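Local coordinates for protein probable exosome complex exonuclease 2 (Pyrococcus abyssi, PDB 2PO1) that is a probable non-catalytic subunit of the RNA-degrading exosome and probably contributes to structuring the active site of its partner Rrp41, at residues R37-E42 with E262-L267; G58-L63 with M153-I158; S120-L125 with A159-L164; V197-A202 with L208-S213; I224-D229 with S235-S240. One frame throughout, in Å; residues are numbered along the deposited sequence.

Interaction 1 of 5, residues R37-E42 with E262-L267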
# COMPACT_ATOMS: atom_id res chain seq x y z
N ARG C 37 -9.96 10.71 35.86
CA ARG C 37 -9.39 12.04 35.86
C ARG C 37 -10.55 12.92 35.51
O ARG C 37 -11.57 12.40 35.08
CB ARG C 37 -8.33 12.14 34.77
CG ARG C 37 -7.08 11.40 35.08
CD ARG C 37 -6.23 11.23 33.81
NE ARG C 37 -6.85 10.30 32.90
CZ ARG C 37 -6.33 9.98 31.71
NH1 ARG C 37 -5.23 10.59 31.28
NH2 ARG C 37 -6.93 9.06 30.94
N PRO C 38 -10.40 14.26 35.62
CA PRO C 38 -11.55 15.05 35.25
C PRO C 38 -11.96 14.81 33.82
O PRO C 38 -11.11 14.61 32.95
CB PRO C 38 -11.08 16.50 35.47
CG PRO C 38 -10.01 16.40 36.49
CD PRO C 38 -9.29 15.12 36.07
N ILE C 39 -13.28 14.74 33.59
CA ILE C 39 -13.81 14.42 32.27
C ILE C 39 -14.44 15.67 31.73
O ILE C 39 -15.15 16.37 32.45
CB ILE C 39 -14.84 13.30 32.33
CG1 ILE C 39 -14.15 11.98 32.69
CG2 ILE C 39 -15.45 13.09 30.93
CD1 ILE C 39 -15.14 10.87 33.19
N GLU C 40 -14.17 15.96 30.48
CA GLU C 40 -14.86 17.02 29.76
C GLU C 40 -15.46 16.40 28.53
O GLU C 40 -14.75 15.79 27.78
CB GLU C 40 -13.88 18.11 29.32
CG GLU C 40 -13.59 19.21 30.32
CD GLU C 40 -12.70 20.34 29.73
OE1 GLU C 40 -11.64 20.66 30.34
OE2 GLU C 40 -13.03 20.91 28.65
N ILE C 41 -16.78 16.51 28.34
CA ILE C 41 -17.42 16.02 27.12
C ILE C 41 -18.09 17.23 26.50
O ILE C 41 -18.81 17.97 27.19
CB ILE C 41 -18.45 14.91 27.40
CG1 ILE C 41 -17.77 13.74 28.11
CG2 ILE C 41 -19.08 14.42 26.08
CD1 ILE C 41 -18.73 12.78 28.68
N GLU C 42 -17.77 17.50 25.25
CA GLU C 42 -18.43 18.57 24.56
C GLU C 42 -18.80 18.09 23.21
O GLU C 42 -17.94 17.69 22.42
CB GLU C 42 -17.55 19.79 24.43
CG GLU C 42 -18.39 21.03 24.05
CD GLU C 42 -17.57 22.26 23.78
OE1 GLU C 42 -18.16 23.25 23.30
OE2 GLU C 42 -16.35 22.24 24.06
N GLU C 262 -21.97 4.20 34.60
CA GLU C 262 -23.18 4.93 34.89
C GLU C 262 -22.86 6.36 35.23
O GLU C 262 -23.63 7.24 34.85
CB GLU C 262 -24.03 4.27 35.96
CG GLU C 262 -25.49 4.87 36.11
CD GLU C 262 -26.18 5.28 34.75
OE1 GLU C 262 -26.67 6.45 34.64
OE2 GLU C 262 -26.23 4.44 33.79
N GLU C 263 -21.79 6.60 35.99
CA GLU C 263 -21.38 7.96 36.35
C GLU C 263 -21.00 8.71 35.05
O GLU C 263 -21.27 9.90 34.91
CB GLU C 263 -20.18 7.88 37.29
CG GLU C 263 -20.48 7.27 38.68
CD GLU C 263 -19.22 7.19 39.55
OE1 GLU C 263 -18.14 7.26 38.99
OE2 GLU C 263 -19.31 7.03 40.77
N ILE C 264 -20.39 8.00 34.11
CA ILE C 264 -20.00 8.58 32.84
C ILE C 264 -21.20 8.83 31.92
O ILE C 264 -21.29 9.90 31.27
CB ILE C 264 -18.94 7.71 32.17
CG1 ILE C 264 -17.70 7.69 33.10
CG2 ILE C 264 -18.68 8.19 30.77
CD1 ILE C 264 -16.48 7.40 32.46
N ARG C 265 -22.13 7.88 31.88
CA ARG C 265 -23.36 8.06 31.07
C ARG C 265 -24.08 9.35 31.44
O ARG C 265 -24.51 10.12 30.57
CB ARG C 265 -24.29 6.88 31.27
CG ARG C 265 -25.40 6.68 30.25
CD ARG C 265 -25.22 5.21 29.77
NE ARG C 265 -25.14 4.36 30.95
CZ ARG C 265 -24.36 3.30 31.11
NH1 ARG C 265 -23.54 2.83 30.16
NH2 ARG C 265 -24.40 2.72 32.27
N LYS C 266 -24.22 9.60 32.74
CA LYS C 266 -24.77 10.87 33.16
C LYS C 266 -24.05 12.11 32.56
O LYS C 266 -24.70 13.07 32.17
CB LYS C 266 -24.82 10.95 34.67
CG LYS C 266 -25.70 9.91 35.29
CD LYS C 266 -25.88 10.22 36.79
CE LYS C 266 -26.42 9.01 37.54
NZ LYS C 266 -27.70 8.53 36.96
N LEU C 267 -22.72 12.08 32.47
CA LEU C 267 -21.97 13.19 31.89
C LEU C 267 -22.21 13.31 30.38
O LEU C 267 -22.38 14.40 29.87
CB LEU C 267 -20.48 13.03 32.13
CG LEU C 267 -20.12 13.12 33.59
CD1 LEU C 267 -18.66 12.65 33.86
CD2 LEU C 267 -20.40 14.55 34.15

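Interaction 2 of 5, residues G58-L63 with M153-I158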
# COMPACT_ATOMS: atom_id res chain seq x y z
N GLY C 58 -8.76 13.87 31.64
CA GLY C 58 -7.59 14.64 32.04
C GLY C 58 -7.13 15.24 30.73
O GLY C 58 -7.92 15.88 30.03
N SER C 59 -5.88 14.93 30.38
CA SER C 59 -5.24 15.56 29.27
C SER C 59 -5.37 14.72 28.02
O SER C 59 -4.96 15.15 26.97
CB SER C 59 -3.76 15.76 29.58
OG SER C 59 -3.57 16.87 30.45
N THR C 60 -5.88 13.50 28.13
CA THR C 60 -6.19 12.72 26.94
C THR C 60 -7.35 13.42 26.24
O THR C 60 -8.38 13.72 26.84
CB THR C 60 -6.63 11.28 27.30
OG1 THR C 60 -5.47 10.51 27.63
CG2 THR C 60 -7.33 10.62 26.14
N GLN C 61 -7.21 13.68 24.94
CA GLN C 61 -8.32 14.33 24.22
C GLN C 61 -8.58 13.56 23.00
O GLN C 61 -7.66 13.27 22.25
CB GLN C 61 -7.89 15.70 23.75
CG GLN C 61 -7.35 16.48 24.87
CD GLN C 61 -7.55 17.93 24.64
OE1 GLN C 61 -8.57 18.32 24.10
NE2 GLN C 61 -6.59 18.73 25.03
N VAL C 62 -9.85 13.27 22.73
CA VAL C 62 -10.13 12.64 21.48
C VAL C 62 -11.37 13.28 20.86
O VAL C 62 -12.28 13.68 21.57
CB VAL C 62 -10.30 11.12 21.63
CG1 VAL C 62 -9.57 10.56 22.84
CG2 VAL C 62 -11.67 10.76 21.58
N LEU C 63 -11.33 13.48 19.55
CA LEU C 63 -12.47 14.04 18.85
C LEU C 63 -13.05 12.95 18.05
O LEU C 63 -12.31 12.26 17.28
CB LEU C 63 -11.96 14.98 17.77
CG LEU C 63 -12.60 16.31 17.50
CD1 LEU C 63 -12.09 16.96 16.15
CD2 LEU C 63 -14.17 16.40 17.76
N MET C 153 -8.99 4.06 25.08
CA MET C 153 -10.15 3.26 24.88
C MET C 153 -11.40 3.92 25.45
O MET C 153 -12.41 4.08 24.76
CB MET C 153 -9.92 1.90 25.51
CG MET C 153 -11.11 1.03 25.34
SD MET C 153 -11.07 0.28 23.75
CE MET C 153 -9.69 -0.87 23.94
N ASP C 154 -11.34 4.37 26.68
CA ASP C 154 -12.56 4.93 27.27
C ASP C 154 -12.85 6.27 26.67
O ASP C 154 -13.98 6.61 26.39
CB ASP C 154 -12.44 5.08 28.77
CG ASP C 154 -12.25 3.77 29.48
OD1 ASP C 154 -12.09 2.78 28.79
OD2 ASP C 154 -12.26 3.72 30.76
N ALA C 155 -11.81 7.04 26.46
CA ALA C 155 -12.02 8.38 25.90
C ALA C 155 -12.65 8.23 24.53
O ALA C 155 -13.57 8.96 24.21
CB ALA C 155 -10.70 9.11 25.81
N ILE C 156 -12.19 7.25 23.72
CA ILE C 156 -12.72 7.06 22.39
C ILE C 156 -14.14 6.52 22.46
O ILE C 156 -15.00 6.96 21.72
CB ILE C 156 -11.84 6.11 21.50
CG1 ILE C 156 -10.49 6.74 21.16
CG2 ILE C 156 -12.62 5.76 20.24
CD1 ILE C 156 -9.49 5.76 20.80
N GLY C 157 -14.46 5.60 23.38
CA GLY C 157 -15.82 5.10 23.43
C GLY C 157 -16.82 6.15 23.92
O GLY C 157 -17.96 6.20 23.47
N ILE C 158 -16.39 6.94 24.88
CA ILE C 158 -17.24 8.02 25.43
C ILE C 158 -17.51 8.99 24.31
O ILE C 158 -18.66 9.28 24.00
CB ILE C 158 -16.56 8.74 26.56
CG1 ILE C 158 -16.55 7.85 27.79
CG2 ILE C 158 -17.28 10.03 26.95
CD1 ILE C 158 -15.51 8.30 28.80

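Interaction 3 of 5, residues S120-L125 with A159-L164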
# COMPACT_ATOMS: atom_id res chain seq x y z
N SER C 120 -24.20 -4.05 21.37
CA SER C 120 -25.26 -3.65 22.26
C SER C 120 -26.43 -3.11 21.42
O SER C 120 -27.41 -2.69 21.98
CB SER C 120 -24.82 -2.55 23.18
OG SER C 120 -24.43 -1.47 22.37
N LYS C 121 -26.25 -3.04 20.09
CA LYS C 121 -27.18 -2.38 19.19
C LYS C 121 -27.47 -0.95 19.63
O LYS C 121 -28.58 -0.44 19.46
CB LYS C 121 -28.43 -3.20 19.11
CG LYS C 121 -28.18 -4.53 18.42
CD LYS C 121 -29.53 -5.05 17.95
CE LYS C 121 -29.40 -6.05 16.83
NZ LYS C 121 -29.42 -7.45 17.38
N ALA C 122 -26.45 -0.31 20.18
CA ALA C 122 -26.60 1.07 20.63
C ALA C 122 -26.92 1.94 19.46
O ALA C 122 -27.66 2.88 19.61
CB ALA C 122 -25.33 1.55 21.34
N LEU C 123 -26.36 1.64 18.29
CA LEU C 123 -26.83 2.28 17.08
C LEU C 123 -27.64 1.20 16.46
O LEU C 123 -27.10 0.17 16.02
CB LEU C 123 -25.71 2.57 16.12
CG LEU C 123 -25.73 3.79 15.20
CD1 LEU C 123 -24.92 3.51 13.95
CD2 LEU C 123 -27.04 4.31 14.93
N ASN C 124 -28.95 1.42 16.40
CA ASN C 124 -29.79 0.39 15.86
C ASN C 124 -29.77 0.41 14.31
O ASN C 124 -30.46 1.21 13.69
CB ASN C 124 -31.18 0.58 16.39
CG ASN C 124 -32.02 -0.59 16.17
OD1 ASN C 124 -31.77 -1.35 15.24
ND2 ASN C 124 -32.99 -0.79 17.03
N LEU C 125 -29.01 -0.50 13.70
CA LEU C 125 -28.80 -0.51 12.28
C LEU C 125 -30.03 -0.86 11.50
O LEU C 125 -30.13 -0.58 10.29
CB LEU C 125 -27.68 -1.51 11.89
CG LEU C 125 -26.34 -1.31 12.57
CD1 LEU C 125 -25.34 -2.29 12.05
CD2 LEU C 125 -25.81 0.13 12.41
N ALA C 159 -16.45 9.44 23.66
CA ALA C 159 -16.62 10.34 22.51
C ALA C 159 -17.50 9.74 21.43
O ALA C 159 -18.26 10.46 20.82
CB ALA C 159 -15.28 10.71 21.93
N ALA C 160 -17.38 8.43 21.19
CA ALA C 160 -18.07 7.79 20.04
C ALA C 160 -19.54 7.79 20.33
O ALA C 160 -20.35 8.26 19.53
CB ALA C 160 -17.55 6.37 19.76
N ILE C 161 -19.92 7.35 21.53
CA ILE C 161 -21.32 7.28 21.80
C ILE C 161 -21.89 8.69 22.00
O ILE C 161 -23.06 8.96 21.67
CB ILE C 161 -21.67 6.33 23.00
CG1 ILE C 161 -23.18 6.06 23.02
CG2 ILE C 161 -21.16 6.87 24.28
CD1 ILE C 161 -23.58 5.13 21.81
N ALA C 162 -21.08 9.60 22.53
CA ALA C 162 -21.60 10.96 22.71
C ALA C 162 -21.79 11.59 21.33
O ALA C 162 -22.72 12.35 21.12
CB ALA C 162 -20.66 11.81 23.60
N ALA C 163 -20.92 11.27 20.37
CA ALA C 163 -21.03 11.89 19.05
C ALA C 163 -22.29 11.31 18.36
O ALA C 163 -23.08 12.03 17.75
CB ALA C 163 -19.77 11.63 18.25
N LEU C 164 -22.53 10.01 18.53
CA LEU C 164 -23.72 9.34 17.94
C LEU C 164 -25.02 9.90 18.52
O LEU C 164 -26.03 10.13 17.81
CB LEU C 164 -23.59 7.84 18.20
CG LEU C 164 -22.60 7.15 17.29
CD1 LEU C 164 -22.43 5.78 17.85
CD2 LEU C 164 -23.24 7.04 15.90

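Interaction 4 of 5, residues V197-A202 with L208-S213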
# COMPACT_ATOMS: atom_id res chain seq x y z
N VAL C 197 -20.47 2.39 27.45
CA VAL C 197 -19.37 3.22 27.92
C VAL C 197 -18.28 2.23 28.26
O VAL C 197 -18.53 1.30 29.02
CB VAL C 197 -19.81 4.02 29.19
CG1 VAL C 197 -18.62 4.64 29.88
CG2 VAL C 197 -20.78 5.12 28.79
N PRO C 198 -17.08 2.36 27.64
CA PRO C 198 -16.06 1.41 28.11
C PRO C 198 -15.49 1.95 29.38
O PRO C 198 -15.29 3.18 29.52
CB PRO C 198 -14.98 1.42 27.02
CG PRO C 198 -15.43 2.37 25.98
CD PRO C 198 -16.55 3.24 26.58
N VAL C 199 -15.27 1.05 30.34
CA VAL C 199 -14.47 1.44 31.46
C VAL C 199 -13.24 0.57 31.49
O VAL C 199 -13.35 -0.62 31.35
CB VAL C 199 -15.30 1.33 32.74
CG1 VAL C 199 -14.43 1.52 33.91
CG2 VAL C 199 -16.47 2.38 32.69
N THR C 200 -12.07 1.17 31.67
CA THR C 200 -10.82 0.46 31.47
C THR C 200 -9.97 0.53 32.72
O THR C 200 -9.90 1.54 33.35
CB THR C 200 -10.08 1.05 30.27
OG1 THR C 200 -10.76 0.64 29.08
CG2 THR C 200 -8.70 0.57 30.24
N PHE C 201 -9.40 -0.61 33.11
CA PHE C 201 -8.54 -0.71 34.30
C PHE C 201 -7.14 -1.10 33.87
O PHE C 201 -6.99 -1.93 32.97
CB PHE C 201 -9.08 -1.78 35.27
CG PHE C 201 -10.51 -1.56 35.68
CD1 PHE C 201 -11.56 -1.83 34.79
CD2 PHE C 201 -10.80 -1.04 36.93
CE1 PHE C 201 -12.88 -1.56 35.15
CE2 PHE C 201 -12.14 -0.79 37.30
CZ PHE C 201 -13.16 -1.04 36.41
N ALA C 202 -6.13 -0.55 34.53
CA ALA C 202 -4.75 -1.02 34.40
C ALA C 202 -4.50 -1.91 35.59
O ALA C 202 -4.84 -1.56 36.69
CB ALA C 202 -3.80 0.15 34.42
N LEU C 208 -5.74 -3.08 40.49
CA LEU C 208 -6.37 -2.45 39.34
C LEU C 208 -6.78 -1.04 39.66
O LEU C 208 -7.34 -0.75 40.71
CB LEU C 208 -7.61 -3.19 38.83
CG LEU C 208 -7.67 -4.70 38.61
CD1 LEU C 208 -8.64 -5.04 37.55
CD2 LEU C 208 -6.35 -5.38 38.31
N VAL C 209 -6.58 -0.18 38.68
CA VAL C 209 -6.76 1.24 38.87
C VAL C 209 -7.52 1.66 37.60
O VAL C 209 -7.10 1.35 36.46
CB VAL C 209 -5.33 1.76 39.00
CG1 VAL C 209 -4.71 2.38 37.69
CG2 VAL C 209 -4.99 2.37 40.32
N VAL C 210 -8.65 2.32 37.78
CA VAL C 210 -9.44 2.69 36.63
C VAL C 210 -8.87 3.97 36.00
O VAL C 210 -8.22 4.80 36.67
CB VAL C 210 -10.92 2.90 37.00
CG1 VAL C 210 -11.06 4.15 37.75
CG2 VAL C 210 -11.76 3.04 35.73
N ASP C 211 -9.11 4.09 34.70
CA ASP C 211 -8.68 5.25 33.92
C ASP C 211 -7.20 5.55 34.12
O ASP C 211 -6.87 6.59 34.67
CB ASP C 211 -9.52 6.46 34.27
CG ASP C 211 -9.16 7.68 33.45
OD1 ASP C 211 -9.28 8.78 34.02
OD2 ASP C 211 -8.78 7.54 32.27
N PRO C 212 -6.32 4.67 33.59
CA PRO C 212 -4.88 4.76 33.79
C PRO C 212 -4.40 5.93 32.94
O PRO C 212 -4.86 6.06 31.83
CB PRO C 212 -4.35 3.42 33.21
CG PRO C 212 -5.34 3.00 32.22
CD PRO C 212 -6.68 3.53 32.72
N SER C 213 -3.60 6.80 33.49
CA SER C 213 -2.95 7.86 32.71
C SER C 213 -1.82 7.18 31.95
O SER C 213 -1.52 6.01 32.18
CB SER C 213 -2.31 8.87 33.63
OG SER C 213 -1.33 8.21 34.44

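Interaction 5 of 5, residues I224-D229 with S235-S240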
# COMPACT_ATOMS: atom_id res chain seq x y z
N ILE C 224 -7.70 -4.10 31.15
CA ILE C 224 -8.93 -4.77 30.79
C ILE C 224 -9.97 -3.72 30.64
O ILE C 224 -10.02 -2.77 31.43
CB ILE C 224 -9.39 -5.90 31.86
CG1 ILE C 224 -10.58 -6.69 31.29
CG2 ILE C 224 -9.72 -5.28 33.19
CD1 ILE C 224 -10.87 -8.00 32.01
N THR C 225 -10.75 -3.84 29.57
CA THR C 225 -11.81 -2.89 29.30
C THR C 225 -13.09 -3.66 29.34
O THR C 225 -13.18 -4.75 28.76
CB THR C 225 -11.65 -2.28 27.91
OG1 THR C 225 -10.53 -1.39 27.90
CG2 THR C 225 -12.91 -1.54 27.54
N ILE C 226 -14.04 -3.14 30.13
CA ILE C 226 -15.41 -3.63 30.21
C ILE C 226 -16.35 -2.55 29.71
O ILE C 226 -16.40 -1.46 30.28
CB ILE C 226 -15.86 -3.89 31.71
CG1 ILE C 226 -14.75 -4.59 32.52
CG2 ILE C 226 -17.16 -4.63 31.74
CD1 ILE C 226 -14.38 -5.98 31.94
N THR C 227 -17.13 -2.85 28.69
CA THR C 227 -18.07 -1.92 28.15
C THR C 227 -19.48 -2.36 28.46
O THR C 227 -19.86 -3.49 28.16
CB THR C 227 -17.93 -1.86 26.61
OG1 THR C 227 -16.59 -1.52 26.31
CG2 THR C 227 -18.90 -0.85 26.01
N THR C 228 -20.25 -1.48 29.09
CA THR C 228 -21.54 -1.84 29.59
C THR C 228 -22.53 -0.75 29.21
O THR C 228 -22.13 0.40 29.04
CB THR C 228 -21.54 -2.02 31.12
OG1 THR C 228 -21.18 -0.78 31.72
CG2 THR C 228 -20.53 -3.06 31.51
N ASP C 229 -23.81 -1.12 29.10
CA ASP C 229 -24.87 -0.11 28.85
C ASP C 229 -25.77 0.09 30.06
O ASP C 229 -25.57 -0.57 31.08
CB ASP C 229 -25.71 -0.44 27.60
CG ASP C 229 -26.43 -1.75 27.69
OD1 ASP C 229 -26.63 -2.35 26.62
OD2 ASP C 229 -26.82 -2.21 28.81
N SER C 235 -21.37 -5.30 26.63
CA SER C 235 -21.37 -5.45 25.16
C SER C 235 -19.97 -5.62 24.62
O SER C 235 -19.81 -5.97 23.46
CB SER C 235 -22.05 -4.24 24.49
OG SER C 235 -21.44 -3.04 24.92
N ALA C 236 -18.94 -5.46 25.47
CA ALA C 236 -17.59 -5.83 25.06
C ALA C 236 -16.71 -5.97 26.26
O ALA C 236 -16.88 -5.27 27.28
CB ALA C 236 -16.98 -4.75 24.20
N VAL C 237 -15.74 -6.84 26.11
CA VAL C 237 -14.66 -6.97 27.09
C VAL C 237 -13.44 -7.21 26.30
O VAL C 237 -13.50 -7.93 25.31
CB VAL C 237 -14.86 -8.19 28.01
CG1 VAL C 237 -13.63 -8.36 28.97
CG2 VAL C 237 -16.11 -7.99 28.84
N GLN C 238 -12.34 -6.59 26.73
CA GLN C 238 -11.08 -6.76 26.11
C GLN C 238 -10.00 -6.55 27.16
O GLN C 238 -9.69 -5.43 27.57
CB GLN C 238 -10.91 -5.74 24.96
CG GLN C 238 -9.68 -5.96 24.22
CD GLN C 238 -9.88 -6.71 22.93
OE1 GLN C 238 -10.91 -7.36 22.72
NE2 GLN C 238 -8.90 -6.58 22.02
N LYS C 239 -9.44 -7.67 27.58
CA LYS C 239 -8.13 -7.65 28.20
C LYS C 239 -7.20 -7.28 27.04
O LYS C 239 -7.27 -7.91 25.95
CB LYS C 239 -7.78 -9.02 28.75
CG LYS C 239 -6.49 -9.04 29.52
CD LYS C 239 -5.32 -9.42 28.65
CE LYS C 239 -4.05 -9.53 29.50
NZ LYS C 239 -2.96 -10.19 28.71
N SER C 240 -6.36 -6.24 27.25
CA SER C 240 -5.40 -5.76 26.28
C SER C 240 -3.99 -5.69 26.89
O SER C 240 -3.81 -5.67 28.10
CB SER C 240 -5.81 -4.42 25.68
OG SER C 240 -5.90 -3.42 26.66
O HOH W 1 -8.52 -3.17 26.97

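Interaction 1 of 5, residues R37-E42 with E262-L267
I39 and I41, on one face of strand 39-42, pack against I264 and L267 of helix 262-267, and every contact between the segments is apolar. The CD1 methyl of I39 is shared by two partners: it meets I264 CD1 end to end at 3.8 Å, the two side chains crossing at about a right angle, and lies 4.0 Å from L267 CD1, approached on a slant. Two residues on, I41 places its CD1 3.9 Å from L267 CB, so one isoleucine touches the leucine at its branch and the other at its root. In I39 CG1 stands anti to the carbonyl carbon (chi1 -69°) and the chain then runs on extended, which carries CD1 out to the helix. I41 also rests on I158 and A162 of helix 152-166, so it sits between that helix and helix 247-275.

The salt bridges within the two segments all lie along the helix. R265 grips E262 side-on, with NE at 3.0 Å and NH2 at 2.9 Å from the single oxygen E262 OE2, both reaching it from the same face of the carboxylate and with the oxygen in the guanidinium plane. K266 NZ meets the other oxygen, E262 OE1, at a longer 3.3 Å. R265 NH1 bonds to I195 O.

With only apolar carbons meeting across the contact, shape rather than directional bonding probably sets how strand and helix fit together, while the salt-bridge network lies away from the strand.

Interaction 2 of 5, residues G58-L63 with M153-I158
T60 and V62 face A155 and I156 with neither a ring nor any other flat side chain among them, so the contact has no stacked faces or edges and is made by methyl groups. The flat groups of the segments, the Q61 amide and the D154 carboxylate, take no part: Q61 points away from the helix, and D154 hydrogen-bonds Y36 and N151 through OD2, while its OD1 makes an unusually short polar contact with T200 OG1.

A155 CB is the common meeting point. V62 CG1 presses on it at 3.5 Å, tighter than usual for two carbons, and T60 CG2 comes to 3.7 Å from the same atom, so two strand residues spaced by one share a single methyl. The other branch of V62 runs over the helix backbone: CG2 is 3.9 Å from I156 CA and 3.7 Å from A155 O, with the I156 side chain farther off, its CG1 at 4.2 Å. T60 keeps its methyl anti to the backbone N, with OG1 anti to the carbonyl carbon (chi1 -77°). This turns CG2 to the alanine, and OG1 hydrogen-bonds G150 O and D149 N instead.

The axes of strand 60-63 and helix 153-158 pass 8.0 Å apart at 33°, a close approach consistent with the small A155 side chain. L57 covers A155 from the neighbouring strand, and V143 and V145 meet I156. This is a helix laid on a mixed beta-sheet, the alpha/beta packing of the RNase PH fold.

Interaction 3 of 5, residues S120-L125 with A159-L164
A122 and L123, in an irregular segment that follows helix 104-118, face I161 and L164 on helix 159-164, with CA atoms 8.2 Å apart for A122 and I161 and 7.8 Å for L123 and L164. The irregular segment turns at K121, the first residue to leave helical geometry. Its positive phi (53°), with two bonds back into the last turn, makes a Schellman motif at the end of helix 104-118, after which A122 and L123 face helix 152-166. On the other side the backbone is regular, with A163 N bonded to A159 O at 2.8 Å and L164 N to A160 O at 3.0 Å.

Two apolar pairs carry the contact. A122 CB points to the helix and meets I161 CD1 at 4.0 Å. The isoleucine gets there by its longer branch: CG1 lies anti to the backbone N (chi1 -167°) and chi2 then bends CD1 over to the alanine. L123 and L164 cross at about a right angle, the branch carbon L123 CG being 4.2 Å from L164 CD2. These are moderate separations, and the pairs belong to a larger core in which L123 and L164 both reach V139 of strand 135-147, while A122 also touches I117 and P196.

Polar groups of the loop turn to other partners: N124 ND2 bonds to E193 OE1, and S120 OG to G116 O and I117 O. The arrangement joins a Schellman-terminated helix, its exit loop and a second helix lying on the sheet, as in the ribosomal protein S5 domain 2-like fold of the RNase PH family.

Interaction 4 of 5, residues V197-A202 with L208-S213
The ring of F201 spreads over V210, whose CG2 sits 4.1 Å above one face of it, offset toward the rim, while V210 CB lies 3.9 Å from F201 CE2. The two residues form a non-hydrogen-bonded pair in an antiparallel beta hairpin, strands 197-204 and 207-210, at one side of the four-stranded sheet. With V210 CG1 between the backbone N and the carbonyl carbon (chi1 73°), CG2 is left anti to N, and this brings that methyl under the ring and within 3.6 Å of V199 CG1. L208 CD1 adds to the same cluster, 4.0 Å from F201 CB. Since F201 also touches T256 of helix 247-275, a serine in its place would probably uncover the V210 methyl and open a gap between the hairpin and that helix.

On the opposite face A202 CB packs closely on the ring of P212, 3.5 Å from its CB, and V209 CG1 lies beside it. A202 and V209 are the hydrogen-bonded pair: A202 N donates to V209 O and V209 N returns the bond to A202 O at 3.0 Å, the latter in the carbonyl plane. Beyond V210 the chain leaves the strand through D211, whose carboxylate makes salt bridges to R37 and R31.

The backbone of D211 still belongs to the hairpin: its N donates to T200 O at 3.0 Å, the C=O...N angle of 167° placing the donor almost in line with the carbonyl bond.

Interaction 5 of 5, residues I224-D229 with S235-S240
This is an antiparallel beta hairpin, strand 222-228 with strand 234-240, at the edge, within this chain, of the four-stranded antiparallel sheet, where T225 and T227 pair with Q238 and A236. T225 N donates to Q238 O from well above the carbonyl plane, and Q238 N returns to T225 O. T227 N bonds to A236 O at 2.8 Å, nearly straight (171°). At the far end S235 and A236 both face T227 in a classic beta bulge: T227 O takes S235 N at 2.8 Å and, weakly, A236 N at 3.5 Å.

On one face I226 and V237 lie side by side, pointing the same way, I226 CD1 3.9 Å from V237 CG1. I224 CD1 reaches the same V237 methyl at 4.1 Å on a slant. On the other face T227 CB lies 3.9 Å from A236 CB; at the bulge T227 CG2 touches S235 OG, which hydrogen-bonds G116 O. A water donates to Q238 O at 2.6 Å and also bonds T225 OG1 and S240 OG; T225 OG1 also makes a very short contact with T200 OG1.

V237 and Q238 pair with a strand of another protein chain, and Q238 and K239 bond to that chain. Strand 234-240 thus uses both edges, carrying the sheet's hydrogen bonding across the subunit interface.

Interactions 1 and 2 lie about 10 Å apart, centre to centre, on the five-stranded sheet, using strands 39-43 and 60-71. Interaction 3 shares helix 152-166 with interaction 2, about 15 Å away. Interactions 4 and 5, about 10 Å apart, are consecutive hairpins of the four-stranded sheet, where strands 197-204 and 222-228 are neighbours. Along the chain interactions 2 and 3 interleave and precede interactions 4 and 5, while interaction 1 encloses all four, bringing helix 247-275 back to the first sheet. The R37-D211 salt bridge, together with the packing of helix 247-275, joins the two halves, and the outer hairpin of interaction 5 faces another subunit.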